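Local coordinates for protein glucose-6-phosphate dehydrogenase (Trypanosoma cruzi, PDB 5AQ1) that catalyses the NADP-dependent oxidation of glucose-6-phosphate to 6-phosphogluconolactone, the first step of the pentose phosphate pathway, generating NADPH, at residues 238-243 / 357-362; 375-380 / 393-398; 299-304 / 349-354; 216-221 / 275-280. One frame throughout, in Å; residues are numbered along the deposited sequence.

Contact 1: 238-243 / 357-362; sequences NSIACV and HGVPFI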
# COMPACT_ATOMS: atom_id res chain seq x y z
N ASN B 238 -3.17 0.40 -7.85
CA ASN B 238 -3.82 0.99 -6.67
C ASN B 238 -4.01 2.49 -6.80
O ASN B 238 -5.01 3.03 -6.32
CB ASN B 238 -3.02 0.71 -5.40
CG ASN B 238 -2.89 -0.78 -5.10
OD1 ASN B 238 -3.65 -1.60 -5.62
ND2 ASN B 238 -1.94 -1.13 -4.24
N SER B 239 -3.04 3.17 -7.42
CA SER B 239 -3.06 4.63 -7.56
C SER B 239 -3.29 5.10 -9.00
O SER B 239 -3.83 6.20 -9.21
CB SER B 239 -1.75 5.22 -7.05
OG SER B 239 -1.60 5.01 -5.66
N ILE B 240 -2.91 4.29 -9.99
CA ILE B 240 -3.01 4.69 -11.39
C ILE B 240 -4.32 4.19 -12.02
O ILE B 240 -4.65 3.01 -11.94
CB ILE B 240 -1.81 4.18 -12.22
CG1 ILE B 240 -0.52 4.84 -11.73
CG2 ILE B 240 -2.01 4.47 -13.70
CD1 ILE B 240 0.75 4.27 -12.32
N ALA B 241 -5.04 5.12 -12.63
CA ALA B 241 -6.32 4.83 -13.28
C ALA B 241 -6.14 4.56 -14.77
O ALA B 241 -6.85 3.72 -15.33
CB ALA B 241 -7.28 6.00 -13.09
N CYS B 242 -5.22 5.27 -15.41
CA CYS B 242 -5.03 5.18 -16.85
C CYS B 242 -3.68 5.76 -17.28
O CYS B 242 -3.23 6.76 -16.73
CB CYS B 242 -6.16 5.92 -17.56
SG CYS B 242 -6.04 5.88 -19.36
N VAL B 243 -3.06 5.13 -18.28
CA VAL B 243 -1.80 5.61 -18.85
C VAL B 243 -1.98 5.86 -20.35
O VAL B 243 -2.41 4.97 -21.07
CB VAL B 243 -0.65 4.60 -18.63
CG1 VAL B 243 0.62 5.06 -19.33
CG2 VAL B 243 -0.40 4.39 -17.15
N HIS B 357 -2.86 -4.91 -13.53
CA HIS B 357 -4.18 -5.48 -13.81
C HIS B 357 -5.27 -4.41 -13.72
O HIS B 357 -5.35 -3.67 -12.72
CB HIS B 357 -4.51 -6.63 -12.87
CG HIS B 357 -5.86 -7.25 -13.11
ND1 HIS B 357 -6.17 -7.93 -14.28
CD2 HIS B 357 -6.97 -7.30 -12.34
CE1 HIS B 357 -7.41 -8.36 -14.21
NE2 HIS B 357 -7.92 -7.99 -13.05
N GLY B 358 -6.08 -4.31 -14.76
CA GLY B 358 -7.21 -3.38 -14.79
C GLY B 358 -6.87 -1.96 -15.20
O GLY B 358 -7.76 -1.12 -15.28
N VAL B 359 -5.59 -1.68 -15.47
CA VAL B 359 -5.16 -0.34 -15.86
C VAL B 359 -5.06 -0.27 -17.38
O VAL B 359 -4.18 -0.89 -17.97
CB VAL B 359 -3.79 0.02 -15.25
CG1 VAL B 359 -3.39 1.44 -15.60
CG2 VAL B 359 -3.83 -0.16 -13.74
N PRO B 360 -5.97 0.47 -18.03
CA PRO B 360 -5.90 0.58 -19.48
C PRO B 360 -4.72 1.42 -19.96
O PRO B 360 -4.44 2.49 -19.40
CB PRO B 360 -7.22 1.28 -19.83
CG PRO B 360 -7.56 2.07 -18.62
CD PRO B 360 -7.11 1.22 -17.47
N PHE B 361 -4.03 0.93 -20.98
CA PHE B 361 -2.95 1.67 -21.62
C PHE B 361 -3.40 2.14 -22.99
O PHE B 361 -3.65 1.32 -23.87
CB PHE B 361 -1.70 0.80 -21.73
CG PHE B 361 -0.96 0.66 -20.44
CD1 PHE B 361 -1.33 -0.31 -19.52
CD2 PHE B 361 0.08 1.52 -20.13
CE1 PHE B 361 -0.65 -0.43 -18.32
CE2 PHE B 361 0.76 1.40 -18.94
CZ PHE B 361 0.39 0.43 -18.03
N ILE B 362 -3.49 3.45 -23.15
CA ILE B 362 -3.90 4.06 -24.41
C ILE B 362 -2.67 4.47 -25.19
O ILE B 362 -1.92 5.35 -24.76
CB ILE B 362 -4.77 5.31 -24.20
CG1 ILE B 362 -5.87 5.07 -23.16
CG2 ILE B 362 -5.39 5.77 -25.52
CD1 ILE B 362 -6.80 3.92 -23.49

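Contact 2: 375-380 / 393-398; sequences DIRIQF and RNELVI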
# COMPACT_ATOMS: atom_id res chain seq x y z
N ASP B 375 4.09 12.97 -25.75
CA ASP B 375 3.98 13.02 -24.30
C ASP B 375 3.44 11.74 -23.68
O ASP B 375 2.83 10.90 -24.34
CB ASP B 375 3.19 14.27 -23.83
CG ASP B 375 1.68 14.18 -24.05
OD1 ASP B 375 1.17 13.15 -24.55
OD2 ASP B 375 0.98 15.16 -23.69
N ILE B 376 3.72 11.61 -22.39
CA ILE B 376 3.30 10.48 -21.58
C ILE B 376 2.43 11.06 -20.47
O ILE B 376 2.83 12.02 -19.81
CB ILE B 376 4.52 9.77 -20.97
CG1 ILE B 376 5.44 9.24 -22.07
CG2 ILE B 376 4.08 8.62 -20.06
CD1 ILE B 376 6.86 9.01 -21.61
N ARG B 377 1.25 10.49 -20.28
CA ARG B 377 0.35 10.95 -19.23
C ARG B 377 -0.04 9.81 -18.30
O ARG B 377 -0.73 8.88 -18.71
CB ARG B 377 -0.89 11.61 -19.84
CG ARG B 377 -0.60 12.97 -20.44
CD ARG B 377 -1.69 13.41 -21.40
NE ARG B 377 -1.40 14.72 -22.00
CZ ARG B 377 -1.57 15.89 -21.40
NH1 ARG B 377 -2.04 15.97 -20.16
NH2 ARG B 377 -1.27 17.01 -22.05
N ILE B 378 0.42 9.89 -17.05
CA ILE B 378 0.04 8.94 -16.01
C ILE B 378 -1.11 9.55 -15.22
O ILE B 378 -0.89 10.37 -14.32
CB ILE B 378 1.21 8.64 -15.05
CG1 ILE B 378 2.51 8.33 -15.81
CG2 ILE B 378 0.86 7.49 -14.11
CD1 ILE B 378 2.46 7.07 -16.64
N GLN B 379 -2.33 9.16 -15.56
CA GLN B 379 -3.52 9.71 -14.90
C GLN B 379 -3.91 8.86 -13.69
O GLN B 379 -4.30 7.70 -13.83
CB GLN B 379 -4.68 9.78 -15.89
CG GLN B 379 -5.93 10.43 -15.34
CD GLN B 379 -6.93 10.78 -16.44
OE1 GLN B 379 -7.88 10.04 -16.68
NE2 GLN B 379 -6.70 11.90 -17.11
N PHE B 380 -3.82 9.47 -12.51
CA PHE B 380 -4.14 8.78 -11.26
C PHE B 380 -5.64 8.76 -10.99
O PHE B 380 -6.43 9.44 -11.65
CB PHE B 380 -3.40 9.43 -10.08
CG PHE B 380 -1.90 9.41 -10.23
CD1 PHE B 380 -1.18 8.26 -9.93
CD2 PHE B 380 -1.22 10.53 -10.69
CE1 PHE B 380 0.20 8.23 -10.08
CE2 PHE B 380 0.16 10.50 -10.84
CZ PHE B 380 0.87 9.35 -10.53
N ARG B 393 -8.77 14.27 -11.39
CA ARG B 393 -7.67 13.32 -11.34
C ARG B 393 -6.32 14.02 -11.43
O ARG B 393 -6.12 14.86 -12.31
CB ARG B 393 -7.80 12.31 -12.47
CG ARG B 393 -8.93 11.32 -12.27
CD ARG B 393 -9.03 10.40 -13.46
NE ARG B 393 -10.01 9.34 -13.27
CZ ARG B 393 -10.26 8.38 -14.15
NH1 ARG B 393 -9.61 8.33 -15.31
NH2 ARG B 393 -11.18 7.46 -13.88
N ASN B 394 -5.41 13.66 -10.54
CA ASN B 394 -4.01 14.04 -10.69
C ASN B 394 -3.44 13.40 -11.94
O ASN B 394 -3.93 12.36 -12.40
CB ASN B 394 -3.17 13.62 -9.48
CG ASN B 394 -3.60 14.28 -8.18
OD1 ASN B 394 -3.24 13.79 -7.11
ND2 ASN B 394 -4.35 15.37 -8.25
N GLU B 395 -2.41 14.01 -12.49
CA GLU B 395 -1.80 13.50 -13.71
C GLU B 395 -0.33 13.88 -13.75
O GLU B 395 0.01 15.05 -13.60
CB GLU B 395 -2.53 14.06 -14.92
CG GLU B 395 -2.48 13.18 -16.15
CD GLU B 395 -3.07 13.87 -17.36
OE1 GLU B 395 -2.68 15.01 -17.66
OE2 GLU B 395 -3.94 13.27 -18.03
N LEU B 396 0.55 12.89 -13.91
CA LEU B 396 1.95 13.16 -14.19
C LEU B 396 2.10 13.22 -15.71
O LEU B 396 1.72 12.28 -16.41
CB LEU B 396 2.85 12.07 -13.61
CG LEU B 396 4.36 12.26 -13.82
CD1 LEU B 396 4.86 13.53 -13.14
CD2 LEU B 396 5.10 11.04 -13.31
N VAL B 397 2.65 14.32 -16.19
CA VAL B 397 2.84 14.52 -17.62
C VAL B 397 4.33 14.63 -17.92
O VAL B 397 5.01 15.51 -17.39
CB VAL B 397 2.13 15.80 -18.10
CG1 VAL B 397 2.27 15.96 -19.61
CG2 VAL B 397 0.66 15.76 -17.69
N ILE B 398 4.83 13.72 -18.75
CA ILE B 398 6.19 13.81 -19.28
C ILE B 398 6.09 14.15 -20.76
O ILE B 398 5.57 13.36 -21.54
CB ILE B 398 6.96 12.49 -19.11
CG1 ILE B 398 7.12 12.15 -17.62
CG2 ILE B 398 8.33 12.57 -19.77
CD1 ILE B 398 7.34 10.67 -17.36

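Contact 3: 299-304 / 349-354; sequences VQVLRQ and LHVNND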
# COMPACT_ATOMS: atom_id res chain seq x y z
N VAL B 299 11.97 -6.92 -21.65
CA VAL B 299 11.47 -8.11 -22.34
C VAL B 299 10.39 -8.79 -21.50
O VAL B 299 9.36 -9.20 -22.03
CB VAL B 299 12.59 -9.13 -22.64
CG1 VAL B 299 12.01 -10.43 -23.19
CG2 VAL B 299 13.59 -8.55 -23.62
N GLN B 300 10.65 -8.91 -20.20
CA GLN B 300 9.75 -9.59 -19.27
C GLN B 300 8.34 -9.01 -19.32
O GLN B 300 7.37 -9.75 -19.44
CB GLN B 300 10.31 -9.50 -17.85
CG GLN B 300 9.48 -10.16 -16.76
CD GLN B 300 9.26 -11.63 -16.99
OE1 GLN B 300 10.08 -12.30 -17.61
NE2 GLN B 300 8.14 -12.15 -16.50
N VAL B 301 8.24 -7.68 -19.24
CA VAL B 301 6.94 -7.01 -19.22
C VAL B 301 6.26 -7.03 -20.59
O VAL B 301 5.03 -7.18 -20.67
CB VAL B 301 7.03 -5.56 -18.66
CG1 VAL B 301 7.72 -4.61 -19.63
CG2 VAL B 301 5.64 -5.04 -18.32
N LEU B 302 7.02 -6.90 -21.67
CA LEU B 302 6.44 -6.94 -23.01
C LEU B 302 5.81 -8.29 -23.32
O LEU B 302 4.79 -8.36 -24.01
CB LEU B 302 7.48 -6.58 -24.08
CG LEU B 302 7.87 -5.11 -24.23
CD1 LEU B 302 8.79 -4.95 -25.43
CD2 LEU B 302 6.66 -4.19 -24.38
N ARG B 303 6.38 -9.37 -22.79
CA ARG B 303 5.80 -10.71 -22.95
C ARG B 303 4.50 -10.90 -22.16
O ARG B 303 3.77 -11.87 -22.38
CB ARG B 303 6.82 -11.79 -22.58
CG ARG B 303 7.95 -11.92 -23.60
CD ARG B 303 8.97 -12.98 -23.22
NE ARG B 303 8.44 -14.35 -23.35
CZ ARG B 303 8.18 -15.18 -22.34
NH1 ARG B 303 8.37 -14.84 -21.07
NH2 ARG B 303 7.70 -16.40 -22.60
N GLN B 304 4.20 -9.97 -21.24
CA GLN B 304 2.96 -9.98 -20.46
C GLN B 304 1.88 -9.06 -21.02
O GLN B 304 0.79 -8.99 -20.48
CB GLN B 304 3.27 -9.59 -19.02
CG GLN B 304 4.22 -10.55 -18.33
CD GLN B 304 4.64 -10.08 -16.95
OE1 GLN B 304 4.20 -9.03 -16.48
NE2 GLN B 304 5.49 -10.85 -16.31
N LEU B 349 -4.39 -1.23 -24.81
CA LEU B 349 -3.67 -2.44 -24.42
C LEU B 349 -3.86 -2.73 -22.94
O LEU B 349 -4.13 -1.83 -22.15
CB LEU B 349 -2.18 -2.29 -24.73
CG LEU B 349 -1.82 -1.90 -26.17
CD1 LEU B 349 -0.32 -1.76 -26.31
CD2 LEU B 349 -2.36 -2.90 -27.18
N HIS B 350 -3.73 -4.00 -22.59
CA HIS B 350 -3.75 -4.45 -21.21
C HIS B 350 -2.45 -5.17 -20.91
O HIS B 350 -2.00 -6.01 -21.69
CB HIS B 350 -4.93 -5.40 -20.98
CG HIS B 350 -6.26 -4.83 -21.37
ND1 HIS B 350 -6.87 -3.82 -20.65
CD2 HIS B 350 -7.08 -5.10 -22.41
CE1 HIS B 350 -8.01 -3.51 -21.23
NE2 HIS B 350 -8.17 -4.27 -22.30
N VAL B 351 -1.84 -4.84 -19.78
CA VAL B 351 -0.67 -5.57 -19.28
C VAL B 351 -1.16 -6.51 -18.19
O VAL B 351 -1.62 -6.06 -17.14
CB VAL B 351 0.40 -4.61 -18.72
CG1 VAL B 351 1.65 -5.38 -18.33
CG2 VAL B 351 0.74 -3.53 -19.74
N ASN B 352 -1.08 -7.81 -18.45
CA ASN B 352 -1.60 -8.80 -17.52
C ASN B 352 -0.59 -9.25 -16.47
O ASN B 352 0.04 -10.31 -16.59
CB ASN B 352 -2.16 -10.01 -18.25
CG ASN B 352 -2.91 -10.94 -17.33
OD1 ASN B 352 -3.55 -10.50 -16.37
ND2 ASN B 352 -2.84 -12.23 -17.59
N ASN B 353 -0.45 -8.43 -15.43
CA ASN B 353 0.27 -8.81 -14.23
C ASN B 353 -0.29 -8.05 -13.03
O ASN B 353 -1.23 -7.26 -13.17
CB ASN B 353 1.79 -8.59 -14.40
CG ASN B 353 2.18 -7.12 -14.48
OD1 ASN B 353 1.44 -6.23 -14.05
ND2 ASN B 353 3.36 -6.86 -15.01
N ASP B 354 0.28 -8.28 -11.86
CA ASP B 354 -0.30 -7.78 -10.62
C ASP B 354 -0.09 -6.28 -10.41
O ASP B 354 -0.90 -5.63 -9.75
CB ASP B 354 0.24 -8.59 -9.45
CG ASP B 354 -0.16 -10.04 -9.53
OD1 ASP B 354 -1.38 -10.33 -9.40
OD2 ASP B 354 0.72 -10.90 -9.74

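Contact 4: 216-221 / 275-280; sequences EMVQNI and TQILSL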
# COMPACT_ATOMS: atom_id res chain seq x y z
N GLU B 216 15.96 12.97 -24.33
CA GLU B 216 16.19 13.31 -22.92
C GLU B 216 15.13 12.75 -21.98
O GLU B 216 15.46 12.07 -21.01
CB GLU B 216 16.26 14.83 -22.76
CG GLU B 216 16.54 15.31 -21.34
CD GLU B 216 17.90 14.88 -20.82
OE1 GLU B 216 18.88 14.88 -21.60
OE2 GLU B 216 17.99 14.54 -19.62
N MET B 217 13.87 13.03 -22.27
CA MET B 217 12.79 12.68 -21.35
C MET B 217 12.45 11.19 -21.35
O MET B 217 11.88 10.69 -20.38
CB MET B 217 11.54 13.52 -21.64
CG MET B 217 11.77 15.03 -21.59
SD MET B 217 12.67 15.64 -20.14
CE MET B 217 11.52 15.22 -18.84
N VAL B 218 12.80 10.49 -22.42
CA VAL B 218 12.64 9.04 -22.47
C VAL B 218 13.75 8.38 -21.65
O VAL B 218 13.50 7.43 -20.91
CB VAL B 218 12.64 8.50 -23.92
CG1 VAL B 218 12.53 6.98 -23.95
CG2 VAL B 218 11.50 9.13 -24.71
N GLN B 219 14.98 8.90 -21.77
CA GLN B 219 16.11 8.45 -20.94
C GLN B 219 15.87 8.65 -19.44
O GLN B 219 16.41 7.92 -18.61
CB GLN B 219 17.40 9.16 -21.35
CG GLN B 219 17.93 8.77 -22.72
CD GLN B 219 19.30 9.38 -23.01
OE1 GLN B 219 19.43 10.60 -23.13
NE2 GLN B 219 20.31 8.53 -23.14
N ASN B 220 15.07 9.65 -19.10
CA ASN B 220 14.80 9.98 -17.71
C ASN B 220 13.69 9.13 -17.06
O ASN B 220 13.48 9.23 -15.85
CB ASN B 220 14.43 11.46 -17.59
CG ASN B 220 14.48 11.97 -16.16
OD1 ASN B 220 15.37 11.59 -15.39
ND2 ASN B 220 13.53 12.82 -15.79
N ILE B 221 12.99 8.32 -17.85
CA ILE B 221 11.87 7.53 -17.32
C ILE B 221 12.34 6.61 -16.20
O ILE B 221 11.76 6.59 -15.12
CB ILE B 221 11.19 6.70 -18.42
CG1 ILE B 221 10.46 7.61 -19.41
CG2 ILE B 221 10.19 5.72 -17.81
CD1 ILE B 221 10.05 6.92 -20.69
N THR B 275 6.14 1.51 -28.04
CA THR B 275 6.28 0.26 -27.29
C THR B 275 7.53 0.28 -26.42
O THR B 275 7.53 -0.27 -25.32
CB THR B 275 6.31 -0.95 -28.24
OG1 THR B 275 5.11 -0.98 -29.01
CG2 THR B 275 6.44 -2.27 -27.46
N GLN B 276 8.60 0.92 -26.90
CA GLN B 276 9.80 1.13 -26.08
C GLN B 276 9.46 1.95 -24.84
O GLN B 276 9.83 1.59 -23.72
CB GLN B 276 10.89 1.83 -26.89
CG GLN B 276 11.71 0.90 -27.77
CD GLN B 276 12.58 -0.05 -26.98
OE1 GLN B 276 12.88 0.19 -25.81
NE2 GLN B 276 12.99 -1.14 -27.61
N ILE B 277 8.76 3.06 -25.06
CA ILE B 277 8.29 3.90 -23.96
C ILE B 277 7.38 3.09 -23.04
O ILE B 277 7.52 3.15 -21.82
CB ILE B 277 7.57 5.16 -24.48
CG1 ILE B 277 8.59 6.13 -25.09
CG2 ILE B 277 6.81 5.86 -23.37
CD1 ILE B 277 7.99 7.20 -25.97
N LEU B 278 6.46 2.32 -23.62
CA LEU B 278 5.57 1.46 -22.84
C LEU B 278 6.35 0.55 -21.91
O LEU B 278 6.01 0.43 -20.73
CB LEU B 278 4.69 0.61 -23.76
CG LEU B 278 3.81 -0.45 -23.09
CD1 LEU B 278 2.83 0.19 -22.11
CD2 LEU B 278 3.06 -1.25 -24.15
N SER B 279 7.40 -0.09 -22.44
CA SER B 279 8.19 -1.05 -21.67
C SER B 279 8.91 -0.38 -20.51
O SER B 279 9.00 -0.95 -19.42
CB SER B 279 9.19 -1.77 -22.57
OG SER B 279 10.24 -0.90 -22.98
N LEU B 280 9.43 0.83 -20.74
CA LEU B 280 10.10 1.57 -19.67
C LEU B 280 9.13 2.00 -18.57
O LEU B 280 9.49 2.01 -17.39
CB LEU B 280 10.80 2.80 -20.25
CG LEU B 280 11.99 2.50 -21.17
CD1 LEU B 280 12.40 3.74 -21.94
CD2 LEU B 280 13.17 1.96 -20.37

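Contact 1: 238-243 / 357-362
Val243 and Phe361 form the parallel bridge between strands 240-248 and 361-366, near the middle of the large mixed sheet of the C-terminal domain. Two backbone bonds hold the pairing: Val243 N gives its hydrogen to Pro360 O at 3.2 Å, almost perfectly straight at 177°, and Ile362 N returns one to Val243 O at 2.8 Å. The carbonyl of Val243 also receives the CA-H of Phe361, so the phenylalanine backbone sits close under it. On one face of the sheet the two side chains of the bridge lie side by side and point the same way; Val243 CB comes obliquely to the ring, 3.5 Å from Phe361 CD2. Trp356 meets the same ring edge-to-face. Ala241 and Cys242 both face Gln379 in a classic beta bulge, and Pro360 passes alongside with its CD 3.3 Å from Ala241 O. Ile240 crosses Val359 obliquely, its CG2 3.8 Å from Val359 CG1. Cys242 SG, turned opposite its own backbone nitrogen (chi1 180°), is carried over to the 357-362 segment, 3.7 Å from Pro360 O and 3.9 Å from Ile362 CG1.

Contact 2: 375-380 / 393-398
Glu395 pushes its extended side chain across the neighbouring strand so that its carboxylate lodges between Arg377 and Gln379. Its CG lies opposite its backbone nitrogen (chi1 -153°), which sends the carboxylate over to these two residues; CG itself rests 3.8 Å from Gln379 CA, and the two oxygens part ways. Glu395 OE1 makes a salt bridge with Arg377 NH1 at 2.8 Å, but the hydrogen bond in it is weak, bent to 125°. The guanidinium and carboxylate planes are turned 61° apart. Glu395 OE2 is met from above its plane by Gln379 NE2 at 3.2 Å, and Tyr506 OH is a further partner. The arginine in turn reaches back with NE to Asp375, completing a three-residue charge network, while Val397 CG1 sits over the centre of one guanidinium face. The strands behind this are antiparallel neighbours in the C-terminal sheet, with Ile376 and Ile378 bonded both ways to Ile398 and Leu396. Those four residues supply the apolar bumps of the other face. Ile378 CB stands 4.1 Å from Leu396 CB, and the ring of Phe380 lies alongside Leu396, presenting CE2 at 4.2 Å from Leu396 CB. Helix 264-282 covers Ile376 there. Near the strand ends Arg393 crosses Gln379 at about a right angle: its CD nests 3.6 Å from Gln379 CG, and its NH1 gives a bond to Gln379 OE1 at 2.8 Å, that oxygen lying in the guanidinium plane. Arg393 CG packs against the carbonyl oxygen of Phe380, while Arg393 NE makes a salt bridge with Asp382 OD2.

Contact 3: 299-304 / 349-354
Gln304 OE1 accepts a 2.8 Å bond from Asn353 ND2, with an N-H...O angle of 151° and the donor nearly along the C=O axis of the glutamine. The two amides stand almost perpendicular, 86° apart, and the side chains cross at about a right angle. Asn353 CG is tucked between its own backbone nitrogen and carbonyl carbon (chi1 69°), a turn that swings ND2 round to Gln304 OE1. Asn353 CB is close to the same oxygen, 3.2 Å from Gln304 OE1. A second bond joins the backbones: Asn352 N donates to Gln304 O at 3.0 Å, just where Asn352 centres an inverse gamma turn. Beside this polar pair Val301 CG2 meets Val351 CG1 at 4.0 Å, an apolar touch on the inner side. The contact joins the last turn of helix 291-302, through Val301, and Gln304 just beyond it to the loop after strand 344-349. Arg385 of the third subunit packs on Gln304 and Asn353 and donates from NE to Asn352 O. With ND2 giving to Gln304 and OD1 receiving from Trp356 N, the Asn353 amide is held at both ends, so its rotation is probably fixed where the loop meets the neighbouring subunit.

Contact 4: 216-221 / 275-280
Ile221 packs on Leu280 in an apolar helix-to-helix contact, where helix 216-219 and Ile221 just beyond it meet the long helix 264-282. Its CA-CB bond is aimed at that helix, and Ile221 CB already lies 4.3 Å from Leu280 CB. There the side chain forks. CG2, placed opposite the backbone nitrogen, comes down on the backbone of the partner, 3.8 Å from Leu280 O and 3.9 Å from Leu280 CB. CG1 takes the position opposite the carbonyl carbon (chi1 -68°) and carries the extended arm to CD1, which ends 4.1 Å from Leu280 CD1 and 4.3 Å from Ile277 CG2. One turn earlier Val218 touches with its two methyls instead, crossing both Ile277 and Leu280 at about a right angle: CG1 and CG2 both meet Ile277 CG1 at 4.2 Å, and CG1 also faces Leu280. Spacing of three residues on each side puts Val218 opposite Ile277 and Ile221 opposite Leu280, so four buried aliphatic side chains carry the contact. Both segments follow pocket residues in the chain: Tyr212 and Lys215, which line the glucose-6-phosphate pocket, come just before 216-221, and Asp268 and His273 lie on the earlier turns of helix 264-282. The contact thus joins the two family regions of the chain near the sugar phosphate, with the side chain of Ile277 about 9 Å from it. Leu280 O, beside Ile221 CG2, also accepts a bond from Arg225 NH1. Leu280 CD1 also reaches 3.8 Å from Val218 CG1.

Contacts 1 and 2 belong to one sheet and share a border, strand 373-380 lying against strand 240-248; both rest on backbone bonds, but contact 2 adds a charged face where contact 1 has mainly apolar side chains. Helix 264-282 covers the opposite, apolar face: its Leu278 touches Phe361 of contact 1, and its Ile277, with Ile221 of the other segment of contact 4, reaches Ile376 of contact 2. Contact 4 is the most central, about 10 Å from the chain's centre, and its side chains are all aliphatic. Contact 3, only partly buried, meets the third subunit and relies on one amide-to-amide and one backbone bond; its Leu302 packs on the same long helix, at Thr275 and Ser279.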